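Local coordinates for ABC-type phosphate transport system, periplasmic component (Lactobacillus brevis, PDB 4ECF), which probably serves as the solute-binding component of a PstSACB-type ABC transporter, capturing phosphate for import across the cytoplasmic membrane, at residues A[10-13]-A[14-17]; A[218-221]-A[222-226]; A[230-233]-A[234-237]; A[241-244]-A[245-249]. All coordinates share one frame; numbering follows the deposited sequence.

Interaction 1: residues A[10-13]-A[14-17]; sequences GSTA and LQPL. With PO4 (phosphate ion), chain B.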
# COMPACT_ATOMS: atom_id res chain seq x y z
N GLY A 10 3.05 10.82 -3.53
CA GLY A 10 1.82 10.00 -3.58
C GLY A 10 1.78 8.90 -2.55
O GLY A 10 1.82 9.16 -1.36
N SER A 11 1.53 7.68 -3.03
CA SER A 11 1.34 6.54 -2.17
C SER A 11 2.18 6.50 -0.91
O SER A 11 3.43 6.49 -0.99
CB SER A 11 1.58 5.28 -2.96
OG SER A 11 1.72 4.17 -2.07
N THR A 12 1.53 6.48 0.25
CA THR A 12 2.25 6.28 1.51
C THR A 12 2.69 4.82 1.73
O THR A 12 3.68 4.57 2.42
CB THR A 12 1.46 6.82 2.74
OG1 THR A 12 0.32 6.01 2.99
CG2 THR A 12 1.03 8.26 2.47
N ALA A 13 2.02 3.87 1.08
CA ALA A 13 2.48 2.49 1.10
C ALA A 13 3.84 2.31 0.41
O ALA A 13 4.67 1.50 0.84
CB ALA A 13 1.46 1.56 0.46
N LEU A 14 4.08 3.10 -0.64
CA LEU A 14 5.25 2.98 -1.49
C LEU A 14 6.37 3.95 -1.01
O LEU A 14 7.55 3.76 -1.29
CB LEU A 14 4.84 3.31 -2.91
CG LEU A 14 5.84 3.10 -4.05
CD1 LEU A 14 6.69 1.82 -3.94
CD2 LEU A 14 5.11 3.22 -5.39
N GLN A 15 5.97 4.93 -0.22
CA GLN A 15 6.85 5.98 0.21
C GLN A 15 8.15 5.44 0.83
O GLN A 15 9.25 5.95 0.54
CB GLN A 15 6.12 6.91 1.17
CG GLN A 15 6.91 8.17 1.49
CD GLN A 15 6.12 9.15 2.33
OE1 GLN A 15 4.90 9.02 2.50
NE2 GLN A 15 6.82 10.17 2.85
N PRO A 16 8.06 4.42 1.70
CA PRO A 16 9.33 3.98 2.33
C PRO A 16 10.34 3.45 1.32
O PRO A 16 11.55 3.67 1.47
CB PRO A 16 8.86 2.86 3.30
CG PRO A 16 7.41 3.16 3.55
CD PRO A 16 6.89 3.75 2.29
N LEU A 17 9.86 2.72 0.32
CA LEU A 17 10.78 2.20 -0.71
C LEU A 17 11.38 3.35 -1.57
O LEU A 17 12.59 3.36 -1.90
CB LEU A 17 10.07 1.19 -1.62
CG LEU A 17 10.86 0.66 -2.81
CD1 LEU A 17 12.18 0.02 -2.35
CD2 LEU A 17 10.00 -0.33 -3.62
P PO4 B . -1.82 4.97 -0.00
O1 PO4 B . -2.84 4.19 0.82
O2 PO4 B . -2.33 5.38 -1.33
O3 PO4 B . -1.25 6.14 0.76
O4 PO4 B . -0.55 4.03 -0.26
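Ser11 and Leu14 close the turn between strand 4-10 and helix 15-28: Leu14 N donates to Ser11 OG at 3.0 Å, with only a weak bond to Ser11 O besides. Ser11 OG lies anti to its own backbone nitrogen (chi1 166°), which brings it beside this amide, 2.9 Å from phosphate O4 and within hydrogen-bonding reach of Asp59 OD1. Thr12 grips phosphate O3 twice, through N at 2.8 Å and OG1 at 2.7 Å; OG1 also pairs with Ser156 OG. Ala13 N gives O4 a fairly straight bond of 2.9 Å (163°), and the Ala13 methyl, small enough to fit beside the anion, has CB 3.3 Å from O4. Thr41, Arg127, Ser131, Gly132 and Thr133 complete the phosphate site. The carbonyls are used too: Thr12 O by Tyr177 OH, Ala13 O by Tyr242 OH. Gln15 extends past Thr12, OE1 lying 3.9 Å from CG2, while NE2 reaches Glu19. With an alanine instead of Ser11, Leu14 N would probably keep little more than its weak bond, and Asp59 and the phosphate would lose a hydroxyl neighbour. Within this turn neutral amides and hydroxyls hold the anion; Arg127, from elsewhere, adds a charged partner.

Interaction 2: residues A[218-221]-A[222-226]; sequences GLTK and AFITY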
# COMPACT_ATOMS: atom_id res chain seq x y z
N GLY A 218 16.42 12.06 -18.28
CA GLY A 218 17.29 12.57 -17.26
C GLY A 218 17.20 11.74 -15.97
O GLY A 218 17.11 10.52 -15.99
N LEU A 219 17.20 12.46 -14.87
CA LEU A 219 17.27 11.80 -13.56
C LEU A 219 16.04 10.98 -13.26
O LEU A 219 16.15 9.90 -12.64
CB LEU A 219 17.51 12.85 -12.45
CG LEU A 219 17.56 12.36 -10.99
CD1 LEU A 219 18.57 11.23 -10.87
CD2 LEU A 219 17.86 13.56 -10.04
N THR A 220 14.86 11.44 -13.70
CA THR A 220 13.65 10.65 -13.54
C THR A 220 13.81 9.27 -14.15
O THR A 220 13.52 8.25 -13.49
CB THR A 220 12.41 11.35 -14.15
OG1 THR A 220 12.28 12.66 -13.56
CG2 THR A 220 11.14 10.50 -13.93
N LYS A 221 14.29 9.23 -15.39
CA LYS A 221 14.49 7.96 -16.10
C LYS A 221 15.54 7.11 -15.39
O LYS A 221 15.32 5.90 -15.16
CB LYS A 221 14.91 8.23 -17.55
CG LYS A 221 15.28 6.99 -18.35
CD LYS A 221 15.69 7.41 -19.75
CE LYS A 221 16.12 6.26 -20.66
NZ LYS A 221 14.98 5.35 -21.01
N ALA A 222 16.66 7.74 -15.03
CA ALA A 222 17.74 7.02 -14.38
C ALA A 222 17.33 6.41 -13.06
O ALA A 222 17.68 5.27 -12.76
CB ALA A 222 18.97 7.92 -14.21
N PHE A 223 16.59 7.16 -12.25
CA PHE A 223 16.16 6.65 -10.97
C PHE A 223 15.19 5.47 -11.12
O PHE A 223 15.30 4.46 -10.40
CB PHE A 223 15.51 7.76 -10.17
CG PHE A 223 14.97 7.34 -8.84
CD1 PHE A 223 15.78 6.74 -7.90
CD2 PHE A 223 13.66 7.62 -8.50
CE1 PHE A 223 15.30 6.38 -6.66
CE2 PHE A 223 13.17 7.28 -7.25
CZ PHE A 223 13.99 6.66 -6.34
N ILE A 224 14.21 5.61 -12.00
CA ILE A 224 13.29 4.48 -12.23
C ILE A 224 14.05 3.23 -12.69
O ILE A 224 13.82 2.10 -12.14
CB ILE A 224 12.12 4.88 -13.17
CG1 ILE A 224 11.24 5.93 -12.51
CG2 ILE A 224 11.29 3.65 -13.53
CD1 ILE A 224 10.27 6.53 -13.50
N THR A 225 14.96 3.38 -13.65
CA THR A 225 15.81 2.28 -14.09
C THR A 225 16.55 1.63 -12.88
O THR A 225 16.56 0.41 -12.71
CB THR A 225 16.79 2.77 -15.11
OG1 THR A 225 16.05 3.21 -16.26
CG2 THR A 225 17.81 1.69 -15.50
N TYR A 226 17.08 2.47 -12.00
CA TYR A 226 17.76 2.01 -10.79
C TYR A 226 16.86 1.20 -9.86
O TYR A 226 17.21 0.10 -9.46
CB TYR A 226 18.38 3.21 -10.06
CG TYR A 226 19.17 2.91 -8.83
CD1 TYR A 226 20.53 2.62 -8.89
CD2 TYR A 226 18.60 3.05 -7.59
CE1 TYR A 226 21.26 2.40 -7.74
CE2 TYR A 226 19.35 2.84 -6.43
CZ TYR A 226 20.65 2.53 -6.52
OH TYR A 226 21.41 2.32 -5.37
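Leu219 and Phe223 stand one turn apart on helix 218-228, joined by the shortest of four backbone bonds across this junction, Phe223 N to Leu219 O at 2.8 Å. Ala222 N to Gly218 O, Ile224 N to Thr220 O and Thr225 N to Lys221 O repeat the same i to i+4 pattern; the last is nearly straight (172°). This is regular alpha-helix. Gly218, near the start of the helix, has a positive phi of 58°, which glycine adopts readily.

One side chain approaches the backbone as a polar partner. Thr225 OG1, anti to its carbonyl carbon (chi1 -64°), turns back to 3.0 Å from Lys221 O and may share that carbonyl with Thr225 N, although its proton has another acceptor nearby.

The apolar contact joins Thr220 and Ile224, which lie side by side and point the same way, CG2 of Thr220 4.1 Å from CD1 of Ile224. Separately, CG1 of Ile224 meets the backbone, 3.4 Å from Thr220 O. Lys221 runs extended as far as CE and turns only at its end, on the exposed face.

The buried face rests on the sheet and on helix 15-28. Thr220 and Ile224 meet Ile55 and Thr212 of strands 55-58 and 205-213, and Leu219 reaches Ile6 of strand 4-10. On helix 15-28, Phe223 touches Ala21 and the ring of Tyr226 packs edge-to-face with that of Tyr25.

Interaction 3: residues A[230-233]-A[234-237]; sequences PAIQ and NTLV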
# COMPACT_ATOMS: atom_id res chain seq x y z
N PRO A 230 18.02 -5.34 -11.27
CA PRO A 230 18.13 -6.58 -10.49
C PRO A 230 18.88 -6.36 -9.17
O PRO A 230 18.47 -6.91 -8.15
CB PRO A 230 18.91 -7.51 -11.41
CG PRO A 230 18.53 -7.06 -12.79
CD PRO A 230 18.38 -5.55 -12.69
N ALA A 231 19.93 -5.54 -9.19
CA ALA A 231 20.70 -5.31 -7.99
C ALA A 231 19.82 -4.76 -6.88
O ALA A 231 19.96 -5.16 -5.74
CB ALA A 231 21.89 -4.39 -8.26
N ILE A 232 18.87 -3.89 -7.21
CA ILE A 232 18.06 -3.22 -6.19
C ILE A 232 16.76 -4.00 -5.80
O ILE A 232 16.32 -4.03 -4.63
CB ILE A 232 17.70 -1.80 -6.67
CG1 ILE A 232 18.99 -0.96 -6.77
CG2 ILE A 232 16.63 -1.17 -5.78
CD1 ILE A 232 19.94 -1.17 -5.60
N GLN A 233 16.19 -4.63 -6.82
CA GLN A 233 15.14 -5.63 -6.68
C GLN A 233 15.55 -6.79 -5.76
O GLN A 233 14.78 -7.22 -4.97
CB GLN A 233 14.74 -6.17 -8.05
CG GLN A 233 14.04 -5.15 -8.95
CD GLN A 233 12.64 -4.81 -8.46
OE1 GLN A 233 11.84 -5.72 -8.23
NE2 GLN A 233 12.35 -3.54 -8.28
N ASN A 234 16.79 -7.25 -5.85
CA ASN A 234 17.24 -8.41 -5.04
C ASN A 234 17.59 -8.07 -3.58
O ASN A 234 17.76 -8.96 -2.76
CB ASN A 234 18.43 -9.09 -5.73
CG ASN A 234 18.02 -9.79 -7.01
OD1 ASN A 234 16.89 -10.25 -7.13
ND2 ASN A 234 18.94 -9.86 -7.97
N THR A 235 17.75 -6.78 -3.30
CA THR A 235 18.21 -6.30 -2.02
C THR A 235 17.14 -5.43 -1.31
O THR A 235 16.34 -5.89 -0.48
CB THR A 235 19.57 -5.55 -2.20
OG1 THR A 235 19.43 -4.49 -3.19
CG2 THR A 235 20.69 -6.52 -2.63
N LEU A 236 17.11 -4.15 -1.66
CA LEU A 236 16.38 -3.15 -0.91
C LEU A 236 14.87 -3.42 -0.92
O LEU A 236 14.19 -3.29 0.10
CB LEU A 236 16.72 -1.78 -1.51
CG LEU A 236 16.55 -0.50 -0.70
CD1 LEU A 236 17.39 -0.61 0.56
CD2 LEU A 236 17.00 0.69 -1.55
N VAL A 237 14.34 -3.81 -2.07
CA VAL A 237 12.90 -4.06 -2.22
C VAL A 237 12.41 -5.09 -1.20
O VAL A 237 11.48 -4.84 -0.43
CB VAL A 237 12.57 -4.43 -3.71
CG1 VAL A 237 11.17 -5.02 -3.85
CG2 VAL A 237 12.80 -3.21 -4.58
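Thr235 OG1 donates to Ala231 O at 2.7 Å, meeting the oxygen in the carbonyl plane, on a lone pair. In an undistorted alpha-helix that carbonyl would receive Thr235 N. Here the hydroxyl takes the amide's place, because chi1 of 55° sets OG1 between the backbone nitrogen and the carbonyl carbon and so folds it back over the previous turn. The displaced amide makes only a weak bond, Thr235 N to Ile232 O at 3.4 Å. Ile232 O has a better partner in Val237 N, at 3.2 Å and nearly straight (174°). This i to i+5 bond is the mark of a wider, pi-type turn, and the helix kinks here. Before the kink the pattern is ordinary, with Asn234 N to Pro230 O at 2.9 Å. Proline suits the opening position, since an amide in a first turn has no earlier helical carbonyl to bind.

The amide of Gln233 is held from outside the helix: NE2 binds the carbonyls of Val227 and Val78, and OE1 meets Ser244 OG in one of that serine's two conformers. Its chain bends at chi2 (-71°), and NE2 also lies 3.7 Å from CG2 of Val237, the two side chains crossing at a slant. Farther out, Ile232 brings CD1 to 4.1 Å from Thr235 OG1 and CG2 to 4.3 Å from Leu236 CB.

The apolar side of helix 230-239 faces helix 15-28, Ile232 and Leu236 on Gln24 and Val237 on Leu17, while Gln233 touches Pro245 and reaches strand 73-87 through Val78.

Interaction 4: residues A[241-244]-A[245-249]; sequences GYLS and PDQML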
# COMPACT_ATOMS: atom_id res chain seq x y z
N GLY A 241 10.16 -5.06 3.02
CA GLY A 241 8.89 -5.74 3.18
C GLY A 241 8.08 -5.95 1.93
O GLY A 241 7.05 -6.61 1.99
N TYR A 242 8.55 -5.45 0.79
CA TYR A 242 7.86 -5.61 -0.46
C TYR A 242 8.31 -6.89 -1.14
O TYR A 242 9.33 -7.50 -0.75
CB TYR A 242 8.21 -4.43 -1.40
CG TYR A 242 7.91 -3.07 -0.86
CD1 TYR A 242 8.83 -2.39 -0.06
CD2 TYR A 242 6.72 -2.43 -1.16
CE1 TYR A 242 8.58 -1.14 0.44
CE2 TYR A 242 6.46 -1.17 -0.68
CZ TYR A 242 7.39 -0.50 0.10
OH TYR A 242 7.17 0.75 0.59
N LEU A 243 7.59 -7.27 -2.19
CA LEU A 243 7.98 -8.35 -3.07
C LEU A 243 8.48 -7.76 -4.38
O LEU A 243 7.91 -6.82 -4.93
CB LEU A 243 6.80 -9.31 -3.33
CG LEU A 243 6.35 -10.16 -2.16
CD1 LEU A 243 5.52 -9.38 -1.16
CD2 LEU A 243 5.53 -11.32 -2.63
N SER A 244 9.63 -8.27 -4.87
CA SER A 244 10.02 -8.00 -6.24
C SER A 244 9.01 -8.71 -7.14
O SER A 244 8.63 -9.84 -6.85
CB SER A 244 11.43 -8.53 -6.52
OG SER A 244 11.67 -8.39 -7.91
N PRO A 245 8.58 -8.09 -8.25
CA PRO A 245 7.58 -8.77 -9.08
C PRO A 245 7.96 -10.17 -9.59
O PRO A 245 7.08 -11.01 -9.72
CB PRO A 245 7.35 -7.75 -10.22
CG PRO A 245 7.62 -6.44 -9.56
CD PRO A 245 8.86 -6.73 -8.78
N ASP A 246 9.24 -10.44 -9.80
CA ASP A 246 9.70 -11.77 -10.20
C ASP A 246 9.49 -12.87 -9.14
O ASP A 246 9.65 -14.03 -9.45
CB ASP A 246 11.21 -11.74 -10.47
CG ASP A 246 12.00 -11.49 -9.19
OD1 ASP A 246 12.07 -10.32 -8.78
OD2 ASP A 246 12.53 -12.45 -8.59
N GLN A 247 9.20 -12.49 -7.89
CA GLN A 247 8.87 -13.48 -6.86
C GLN A 247 7.43 -13.99 -7.00
O GLN A 247 7.08 -15.04 -6.46
CB GLN A 247 9.01 -12.83 -5.49
CG GLN A 247 10.42 -12.47 -5.09
CD GLN A 247 10.43 -11.91 -3.69
OE1 GLN A 247 10.55 -10.72 -3.50
NE2 GLN A 247 10.24 -12.77 -2.70
N MSE A 248 6.57 -13.24 -7.70
CA MSE A 248 5.16 -13.61 -7.83
C MSE A 248 4.97 -14.89 -8.61
O MSE A 248 5.62 -15.11 -9.64
CB MSE A 248 4.34 -12.45 -8.47
CG MSE A 248 4.23 -11.15 -7.63
SE MSE A 248 3.67 -11.35 -5.81
CE MSE A 248 1.93 -11.54 -6.18
N LEU A 249 4.10 -15.75 -8.09
CA LEU A 249 3.75 -17.02 -8.72
C LEU A 249 2.37 -16.92 -9.34
O LEU A 249 1.82 -17.94 -9.81
CB LEU A 249 3.83 -18.15 -7.69
CG LEU A 249 5.24 -18.43 -7.16
CD1 LEU A 249 5.16 -19.48 -6.07
CD2 LEU A 249 6.22 -18.93 -8.22
O HOH W 1 11.43 -8.42 -10.62
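The flat amide of Gln247 folds back on Ser244: OE1 accepts Ser244 N at 3.0 Å, the donor tilted 24° from the plane of the side-chain carbonyl, while NE2 binds Glu194 OE2. Both polar atoms of the amide are thus engaged, which would fix its rotation, and CA of Leu243 lies 3.5 Å from OE1. The other flat group, the ring of Tyr242, is buried among Val237, Ala79, Val81 and Glu208. The motif is a short 3-10 turn, 245-247, a few residues after the Schellman motif at Gly241, just beyond helix 230-239. Gln247 N returns the bond to Ser244 O at 2.9 Å, approaching from above the carbonyl plane, so side chain and backbone tie the same two residues in a ring. Proline fits the first place of the turn, its ring matching the required phi and its nitrogen needing no acceptor. A leucine in place of Gln247 would probably leave Ser244 N without its acceptor and Glu194 without an amide partner, making the turn less rigid. Beside the turn, Leu243 packs on helix 194-198 and Val80 of strand 73-87. There it crosses selenomethionine Met248 at about a right angle, CD2 of Leu243 lying 3.7 Å from SE of Met248.

All four contacts are local and follow one another along the chain, so none nests in or crosses another. Interaction 1 joins strand 4-10 to helix 15-28 at the phosphate. A long excursion through the rest of the fold then leads to interaction 2 on helix 218-228 and, directly after it, interaction 3 on helix 230-239; the two meet where Tyr226 O lies 3.4 Å from Ile232 CG1. Interaction 4 turns the chain beyond that helix toward strand 250-252. The last two return to the first: Val237 CG2 packs 4.0 Å from Leu17 CD1, and Tyr242 of interaction 4 reaches back to interaction 1, linking the C-terminal region with the binding-site turn.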